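Local structure of DUF305 domain-containing protein (Deinococcus radiodurans R1, 3BT5) at residues A[30-43]-A[94-107]. The protein is of unknown function and folds as a mostly helical domain of the DUF305 family, which is grouped with the ferritin-like proteins. Numbering follows the deposited sequence. Where two conformers were deposited one is given.
Sequences LAAPMLERSQQRTV and GLSTLPVEQAERQF
Arg37, on the last turn of helix 11-37, reaches across to the bend between helices 89-97 and 100-122 at one end of a helical bundle, a fold consistent with the ferritin-like grouping of DUF305 domains. Its chain runs straight to CD and then turns at chi3 (70°), laying the guanidinium edge against two backbone carbonyls. NH1 and NH2 grip Leu98 O end-on, each at 2.8 Å, with the oxygen in the guanidinium plane. NH1 also donates to Leu95 O, from above that carbonyl's plane. Val100 CG2 covers one guanidinium face and the Ser96 carbonyl lies over the other. A methionine in its place would probably leave the carbonyl oxygens of Leu95 and Leu98 without these donors and the interhelical bend less firmly held to helix 11-37.

Deeper in, the helical segments 30-37 and 100-107 run roughly antiparallel, their axes at 148°, and Met34 packs as a knob among Leu95, Ala103, Glu104 and Phe107. With CG anti to its carbonyl carbon (chi1 -67°), Met34 lays CG over the Phe107 ring face, 3.6 Å from the centroid in a CH-pi contact; the bends at chi2 and chi3 then carry SD past the ring obliquely and CE to Ala103. Phe107 is itself a knob among Leu30, Ala31, Met34 and Val43, and Ala47 adds to the packing around both side chains. Alongside, Pro33 CG rests 3.6 Å from Leu95 CB.

Where helix 11-37 ends, Ser38 OG accepts from Gln40 N in an ST turn and donates to Glu104 OE2 at 2.6 Å. A water bound to Gln39 N donates to the same carboxylate oxygen, 2.7 Å from Glu104 OE2.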
ATOM      1  N   LEU A  30      -4.853   0.976  -7.348  1.00 14.64           N
ATOM      2  CA  LEU A  30      -4.459   2.315  -7.752  1.00 14.79           C
ATOM      3  C   LEU A  30      -3.550   2.263  -8.987  1.00 16.65           C
ATOM      4  O   LEU A  30      -3.613   3.130  -9.863  1.00 16.93           O
ATOM      5  CB  LEU A  30      -3.755   3.034  -6.598  1.00 14.44           C
ATOM      6  CG  LEU A  30      -4.593   3.320  -5.355  1.00 15.14           C
ATOM      7  CD1 LEU A  30      -3.682   3.840  -4.241  1.00 18.17           C
ATOM      8  CD2 LEU A  30      -5.676   4.333  -5.677  1.00 18.28           C
ATOM      9  N   ALA A  31      -2.673   1.264  -9.053  1.00 16.42           N
ATOM     10  CA  ALA A  31      -1.729   1.194 -10.179  1.00 17.80           C
ATOM     11  C   ALA A  31      -2.393   0.783 -11.498  1.00 18.27           C
ATOM     12  O   ALA A  31      -1.965   1.202 -12.585  1.00 19.78           O
ATOM     13  CB  ALA A  31      -0.600   0.232  -9.835  1.00 21.61           C
ATOM     14  N   ALA A  32      -3.405  -0.075 -11.414  1.00 19.11           N
ATOM     15  CA  ALA A  32      -4.021  -0.635 -12.619  1.00 21.46           C
ATOM     16  C   ALA A  32      -4.476   0.434 -13.641  1.00 19.70           C
ATOM     17  O   ALA A  32      -4.126   0.343 -14.830  1.00 22.09           O
ATOM     18  CB  ALA A  32      -5.170  -1.578 -12.254  1.00 23.28           C
ATOM     19  N   PRO A  33      -5.247   1.448 -13.203  1.00 19.34           N
ATOM     20  CA  PRO A  33      -5.644   2.467 -14.191  1.00 18.45           C
ATOM     21  C   PRO A  33      -4.484   3.254 -14.811  1.00 20.27           C
ATOM     22  O   PRO A  33      -4.610   3.751 -15.934  1.00 21.77           O
ATOM     23  CB  PRO A  33      -6.599   3.384 -13.402  1.00 20.83           C
ATOM     24  CG  PRO A  33      -6.438   3.019 -11.982  1.00 20.54           C
ATOM     25  CD  PRO A  33      -5.871   1.661 -11.879  1.00 19.27           C
ATOM     26  N   MET A  34      -3.351   3.362 -14.124  1.00 19.70           N
ATOM     27  CA  MET A  34      -2.185   4.022 -14.747  1.00 19.07           C
ATOM     28  C   MET A  34      -1.619   3.191 -15.879  1.00 21.32           C
ATOM     29  O   MET A  34      -1.224   3.724 -16.924  1.00 24.75           O
ATOM     30  CB  MET A  34      -1.080   4.304 -13.728  1.00 20.48           C
ATOM     31  CG  MET A  34      -1.470   5.337 -12.689  1.00 20.70           C
ATOM     32  SD  MET A  34      -1.898   6.969 -13.413  1.00 22.07           S
ATOM     33  CE  MET A  34      -3.709   6.877 -13.447  1.00 22.95           C
ATOM     34  N   LEU A  35      -1.547   1.885 -15.668  1.00 21.81           N
ATOM     35  CA  LEU A  35      -1.030   1.011 -16.721  1.00 25.52           C
ATOM     36  C   LEU A  35      -2.014   0.969 -17.886  1.00 25.88           C
ATOM     37  O   LEU A  35      -1.610   0.829 -19.046  1.00 28.56           O
ATOM     38  CB  LEU A  35      -0.737  -0.383 -16.173  1.00 27.61           C
ATOM     39  CG  LEU A  35       0.357  -0.298 -15.107  1.00 32.07           C
ATOM     40  CD1 LEU A  35       0.464  -1.585 -14.307  1.00 37.16           C
ATOM     41  CD2 LEU A  35       1.676   0.084 -15.783  1.00 34.10           C
ATOM     42  N   GLU A  36      -3.300   1.139 -17.598  1.00 24.50           N
ATOM     43  CA  GLU A  36      -4.325   1.154 -18.646  0.70 25.56           C
ATOM     44  C   GLU A  36      -4.356   2.462 -19.431  1.00 26.33           C
ATOM     45  O   GLU A  36      -4.535   2.446 -20.658  1.00 29.46           O
ATOM     46  CB  GLU A  36      -5.706   0.876 -18.035  0.70 26.89           C
ATOM     47  CG  GLU A  36      -6.875   0.967 -19.020  0.70 30.83           C
ATOM     48  CD  GLU A  36      -6.834  -0.119 -20.077  0.70 36.51           C
ATOM     49  OE1 GLU A  36      -6.180  -1.159 -19.838  0.70 40.78           O
ATOM     50  OE2 GLU A  36      -7.459   0.068 -21.146  0.70 39.18           O
ATOM     51  N   ARG A  37      -4.161   3.591 -18.745  1.00 23.20           N
ATOM     52  CA  ARG A  37      -4.441   4.918 -19.324  1.00 24.64           C
ATOM     53  C   ARG A  37      -3.271   5.873 -19.570  1.00 26.24           C
ATOM     54  O   ARG A  37      -3.334   6.724 -20.465  1.00 28.84           O
ATOM     55  CB  ARG A  37      -5.445   5.661 -18.424  1.00 22.94           C
ATOM     56  CG  ARG A  37      -6.759   4.958 -18.231  1.00 22.72           C
ATOM     57  CD  ARG A  37      -7.723   5.841 -17.392  1.00 21.22           C
ATOM     58  NE  ARG A  37      -8.180   7.023 -18.154  1.00 20.18           N
ATOM     59  CZ  ARG A  37      -8.514   8.209 -17.641  1.00 19.97           C
ATOM     60  NH1 ARG A  37      -8.435   8.463 -16.327  1.00 19.52           N
ATOM     61  NH2 ARG A  37      -8.916   9.167 -18.462  1.00 22.54           N
ATOM     62  N   SER A  38      -2.223   5.786 -18.766  1.00 26.45           N
ATOM     63  CA  SER A  38      -1.150   6.767 -18.872  1.00 28.62           C
ATOM     64  C   SER A  38      -0.293   6.505 -20.093  1.00 27.92           C
ATOM     65  O   SER A  38      -0.021   5.349 -20.442  1.00 30.57           O
ATOM     66  CB  SER A  38      -0.275   6.782 -17.624  1.00 25.76           C
ATOM     67  OG  SER A  38       0.722   7.784 -17.731  1.00 27.49           O
ATOM     68  N   GLN A  39       0.115   7.586 -20.739  1.00 31.94           N
ATOM     69  CA  GLN A  39       1.056   7.496 -21.837  1.00 32.98           C
ATOM     70  C   GLN A  39       2.416   8.059 -21.416  1.00 35.62           C
ATOM     71  O   GLN A  39       3.301   8.245 -22.263  1.00 39.34           O
ATOM     72  CB  GLN A  39       0.526   8.241 -23.062  1.00 37.40           C
ATOM     73  CG  GLN A  39      -0.646   7.546 -23.742  1.00 44.86           C
ATOM     74  CD  GLN A  39      -1.024   8.219 -25.044  1.00 51.35           C
ATOM     75  OE1 GLN A  39      -1.552   9.333 -25.050  1.00 53.33           O
ATOM     76  NE2 GLN A  39      -0.750   7.549 -26.160  1.00 54.93           N
ATOM     77  N   GLN A  40       2.578   8.325 -20.114  1.00 32.62           N
ATOM     78  CA  GLN A  40       3.863   8.769 -19.576  1.00 31.87           C
ATOM     79  C   GLN A  40       4.648   7.544 -19.124  1.00 31.24           C
ATOM     80  O   GLN A  40       4.241   6.848 -18.182  1.00 30.10           O
ATOM     81  CB  GLN A  40       3.681   9.717 -18.384  1.00 36.57           C
ATOM     82  CG  GLN A  40       3.094  11.080 -18.694  1.00 40.66           C
ATOM     83  CD  GLN A  40       4.158  12.086 -19.082  1.00 48.59           C
ATOM     84  OE1 GLN A  40       4.940  11.852 -20.001  1.00 53.80           O
ATOM     85  NE2 GLN A  40       4.196  13.213 -18.377  1.00 51.15           N
ATOM     86  N   ARG A  41       5.777   7.296 -19.786  1.00 34.05           N
ATOM     87  CA  ARG A  41       6.659   6.198 -19.411  1.00 34.55           C
ATOM     88  C   ARG A  41       7.064   6.330 -17.948  1.00 29.75           C
ATOM     89  O   ARG A  41       7.194   5.338 -17.240  1.00 32.98           O
ATOM     90  CB  ARG A  41       7.911   6.168 -20.304  1.00 38.47           C
ATOM     91  CG  ARG A  41       7.863   5.106 -21.392  1.00 44.99           C
ATOM     92  CD  ARG A  41       9.131   5.131 -22.245  1.00 46.15           C
ATOM     93  NE  ARG A  41       9.303   6.426 -22.900  1.00 52.66           N
ATOM     94  CZ  ARG A  41       8.714   6.769 -24.044  1.00 55.92           C
ATOM     95  NH1 ARG A  41       7.912   5.913 -24.668  1.00 57.53           N
ATOM     96  NH2 ARG A  41       8.926   7.969 -24.563  1.00 58.20           N
ATOM     97  N   THR A  42       7.249   7.562 -17.494  1.00 30.79           N
ATOM     98  CA  THR A  42       7.632   7.818 -16.108  0.50 27.26           C
ATOM     99  C   THR A  42       6.600   7.263 -15.125  1.00 26.65           C
ATOM    100  O   THR A  42       6.929   6.488 -14.206  1.00 27.19           O
ATOM    101  CB  THR A  42       7.800   9.316 -15.858  0.50 31.57           C
ATOM    102  OG1 THR A  42       8.926   9.801 -16.604  0.50 34.45           O
ATOM    103  CG2 THR A  42       8.014   9.579 -14.381  0.50 33.06           C
ATOM    104  N   VAL A  43       5.346   7.656 -15.315  1.00 25.79           N
ATOM    105  CA  VAL A  43       4.266   7.212 -14.432  1.00 23.77           C
ATOM    106  C   VAL A  43       4.027   5.701 -14.547  1.00 22.34           C
ATOM    107  O   VAL A  43       3.822   4.998 -13.548  1.00 25.47           O
ATOM    108  CB  VAL A  43       2.954   7.974 -14.758  1.00 25.08           C
ATOM    109  CG1 VAL A  43       1.767   7.391 -13.971  1.00 26.39           C
ATOM    110  CG2 VAL A  43       3.147   9.469 -14.481  1.00 25.95           C
ATOM    111  N   GLY A  94     -11.843   7.795  -9.650  1.00 13.34           N
ATOM    112  CA  GLY A  94     -11.353   8.999 -10.322  1.00 14.39           C
ATOM    113  C   GLY A  94     -10.186   8.688 -11.224  1.00 13.91           C
ATOM    114  O   GLY A  94      -9.998   9.333 -12.246  1.00 15.05           O
ATOM    115  N   LEU A  95      -9.383   7.687 -10.864  1.00 13.07           N
ATOM    116  CA  LEU A  95      -8.248   7.347 -11.713  1.00 13.92           C
ATOM    117  C   LEU A  95      -8.662   6.842 -13.079  1.00 14.60           C
ATOM    118  O   LEU A  95      -7.848   6.887 -14.022  1.00 15.75           O
ATOM    119  CB  LEU A  95      -7.331   6.344 -11.013  1.00 14.13           C
ATOM    120  CG  LEU A  95      -6.811   6.794  -9.649  1.00 15.03           C
ATOM    121  CD1 LEU A  95      -5.819   5.733  -9.111  1.00 18.08           C
ATOM    122  CD2 LEU A  95      -6.166   8.193  -9.720  1.00 16.12           C
ATOM    123  N   SER A  96      -9.904   6.348 -13.182  1.00 13.96           N
ATOM    124  CA  SER A  96     -10.409   5.847 -14.454  1.00 16.41           C
ATOM    125  C   SER A  96     -11.240   6.880 -15.218  1.00 17.43           C
ATOM    126  O   SER A  96     -11.429   6.732 -16.426  1.00 20.46           O
ATOM    127  CB  SER A  96     -11.280   4.596 -14.248  1.00 16.69           C
ATOM    128  OG  SER A  96     -10.488   3.487 -13.850  1.00 17.06           O
ATOM    129  N   THR A  97     -11.761   7.883 -14.515  1.00 17.15           N
ATOM    130  CA  THR A  97     -12.751   8.806 -15.082  1.00 17.81           C
ATOM    131  C   THR A  97     -12.200  10.205 -15.325  1.00 17.49           C
ATOM    132  O   THR A  97     -12.725  10.934 -16.163  1.00 23.10           O
ATOM    133  CB  THR A  97     -13.993   8.953 -14.159  1.00 16.67           C
ATOM    134  OG1 THR A  97     -13.603   9.551 -12.937  1.00 17.88           O
ATOM    135  CG2 THR A  97     -14.698   7.619 -13.876  1.00 19.90           C
ATOM    136  N   LEU A  98     -11.200  10.632 -14.559  1.00 17.22           N
ATOM    137  CA  LEU A  98     -10.676  11.999 -14.697  1.00 18.79           C
ATOM    138  C   LEU A  98      -9.847  12.113 -15.976  1.00 18.46           C
ATOM    139  O   LEU A  98      -9.308  11.112 -16.454  1.00 19.22           O
ATOM    140  CB  LEU A  98      -9.792  12.338 -13.488  1.00 20.12           C
ATOM    141  CG  LEU A  98     -10.535  12.481 -12.150  1.00 21.44           C
ATOM    142  CD1 LEU A  98      -9.508  12.560 -11.028  1.00 23.41           C
ATOM    143  CD2 LEU A  98     -11.427  13.740 -12.172  1.00 26.14           C
ATOM    144  N   PRO A  99      -9.716  13.334 -16.523  1.00 19.50           N
ATOM    145  CA  PRO A  99      -8.779  13.518 -17.625  1.00 21.04           C
ATOM    146  C   PRO A  99      -7.424  12.944 -17.234  1.00 20.51           C
ATOM    147  O   PRO A  99      -7.020  13.036 -16.068  1.00 21.68           O
ATOM    148  CB  PRO A  99      -8.709  15.055 -17.784  1.00 24.86           C
ATOM    149  CG  PRO A  99     -10.020  15.555 -17.277  1.00 25.40           C
ATOM    150  CD  PRO A  99     -10.360  14.596 -16.124  1.00 22.80           C
ATOM    151  N   VAL A 100      -6.730  12.318 -18.173  1.00 21.94           N
ATOM    152  CA  VAL A 100      -5.546  11.522 -17.824  1.00 22.68           C
ATOM    153  C   VAL A 100      -4.480  12.277 -17.029  1.00 22.00           C
ATOM    154  O   VAL A 100      -3.905  11.742 -16.078  1.00 22.42           O
ATOM    155  CB  VAL A 100      -4.929  10.845 -19.054  1.00 27.20           C
ATOM    156  CG1 VAL A 100      -3.713  10.039 -18.656  1.00 28.22           C
ATOM    157  CG2 VAL A 100      -5.949   9.951 -19.735  1.00 29.69           C
ATOM    158  N   GLU A 101      -4.200  13.514 -17.405  1.00 23.71           N
ATOM    159  CA  GLU A 101      -3.187  14.278 -16.688  1.00 24.88           C
ATOM    160  C   GLU A 101      -3.575  14.508 -15.229  1.00 23.35           C
ATOM    161  O   GLU A 101      -2.722  14.443 -14.335  1.00 24.18           O
ATOM    162  CB  GLU A 101      -2.907  15.597 -17.407  1.00 28.32           C
ATOM    163  CG  GLU A 101      -3.236  15.529 -18.900  1.00 39.86           C
ATOM    164  CD  GLU A 101      -4.750  15.593 -19.191  1.00 38.87           C
ATOM    165  OE1 GLU A 101      -5.443  16.457 -18.615  1.00 47.61           O
ATOM    166  OE2 GLU A 101      -5.246  14.788 -19.999  1.00 36.85           O
ATOM    167  N   GLN A 102      -4.867  14.726 -14.973  1.00 21.72           N
ATOM    168  CA  GLN A 102      -5.351  14.867 -13.604  1.00 20.50           C
ATOM    169  C   GLN A 102      -5.311  13.511 -12.893  1.00 18.93           C
ATOM    170  O   GLN A 102      -4.966  13.444 -11.711  1.00 19.89           O
ATOM    171  CB  GLN A 102      -6.774  15.410 -13.598  1.00 22.76           C
ATOM    172  CG  GLN A 102      -6.886  16.846 -14.091  1.00 27.45           C
ATOM    173  CD  GLN A 102      -8.327  17.311 -14.169  1.00 29.54           C
ATOM    174  OE1 GLN A 102      -9.152  16.984 -13.305  1.00 33.13           O
ATOM    175  NE2 GLN A 102      -8.642  18.084 -15.211  1.00 34.69           N
ATOM    176  N   ALA A 103      -5.647  12.430 -13.600  1.00 17.95           N
ATOM    177  CA  ALA A 103      -5.594  11.086 -13.016  1.00 16.05           C
ATOM    178  C   ALA A 103      -4.174  10.707 -12.618  1.00 17.27           C
ATOM    179  O   ALA A 103      -3.966  10.072 -11.582  1.00 17.12           O
ATOM    180  CB  ALA A 103      -6.165  10.071 -13.985  1.00 17.79           C
ATOM    181  N   GLU A 104      -3.186  11.105 -13.421  1.00 17.87           N
ATOM    182  CA  GLU A 104      -1.797  10.828 -13.052  1.00 18.48           C
ATOM    183  C   GLU A 104      -1.384  11.523 -11.762  1.00 18.52           C
ATOM    184  O   GLU A 104      -0.712  10.913 -10.904  1.00 19.23           O
ATOM    185  CB  GLU A 104      -0.862  11.261 -14.189  1.00 21.93           C
ATOM    186  CG  GLU A 104      -1.005  10.359 -15.408  1.00 22.81           C
ATOM    187  CD  GLU A 104      -0.467  10.974 -16.678  1.00 27.98           C
ATOM    188  OE1 GLU A 104      -0.242  12.206 -16.714  1.00 28.73           O
ATOM    189  OE2 GLU A 104      -0.307  10.210 -17.642  1.00 31.28           O
ATOM    190  N   ARG A 105      -1.745  12.799 -11.620  1.00 18.02           N
ATOM    191  CA  ARG A 105      -1.427  13.516 -10.391  1.00 19.88           C
ATOM    192  C   ARG A 105      -2.174  12.934  -9.208  1.00 18.17           C
ATOM    193  O   ARG A 105      -1.606  12.825  -8.117  1.00 18.69           O
ATOM    194  CB  ARG A 105      -1.712  15.011 -10.536  1.00 23.32           C
ATOM    195  CG  ARG A 105      -0.730  15.650 -11.492  1.00 27.94           C
ATOM    196  CD  ARG A 105      -0.935  17.160 -11.590  1.00 35.84           C
ATOM    197  NE  ARG A 105      -0.713  17.829 -10.309  1.00 47.49           N
ATOM    198  CZ  ARG A 105       0.482  18.195  -9.843  1.00 52.37           C
ATOM    199  NH1 ARG A 105       1.582  17.950 -10.547  1.00 53.88           N
ATOM    200  NH2 ARG A 105       0.577  18.798  -8.662  1.00 54.07           N
ATOM    201  N   GLN A 106      -3.454  12.603  -9.398  1.00 17.20           N
ATOM    202  CA  GLN A 106      -4.237  11.985  -8.330  1.00 16.73           C
ATOM    203  C   GLN A 106      -3.622  10.645  -7.918  1.00 14.96           C
ATOM    204  O   GLN A 106      -3.579  10.317  -6.739  1.00 15.38           O
ATOM    205  CB  GLN A 106      -5.681  11.775  -8.801  1.00 19.23           C
ATOM    206  CG  GLN A 106      -6.604  12.898  -8.518  1.00 25.40           C
ATOM    207  CD  GLN A 106      -6.722  13.162  -7.020  1.00 26.34           C
ATOM    208  OE1 GLN A 106      -6.078  14.057  -6.523  1.00 28.57           O
ATOM    209  NE2 GLN A 106      -7.539  12.360  -6.298  1.00 22.84           N
ATOM    210  N   PHE A 107      -3.167   9.862  -8.886  1.00 15.17           N
ATOM    211  CA  PHE A 107      -2.522   8.588  -8.558  1.00 14.73           C
ATOM    212  C   PHE A 107      -1.364   8.805  -7.588  1.00 14.90           C
ATOM    213  O   PHE A 107      -1.231   8.090  -6.588  1.00 14.83           O
ATOM    214  CB  PHE A 107      -2.050   7.890  -9.836  1.00 16.39           C
ATOM    215  CG  PHE A 107      -1.072   6.787  -9.594  1.00 16.24           C
ATOM    216  CD1 PHE A 107      -1.512   5.558  -9.115  1.00 16.35           C
ATOM    217  CD2 PHE A 107       0.281   6.970  -9.858  1.00 18.23           C
ATOM    218  CE1 PHE A 107      -0.628   4.526  -8.897  1.00 17.82           C
ATOM    219  CE2 PHE A 107       1.189   5.934  -9.620  1.00 19.72           C
ATOM    220  CZ  PHE A 107       0.730   4.719  -9.125  1.00 19.23           C
TER
HETATM  221  O   HOH W   1      -0.446  10.314 -20.323  1.00 34.57           O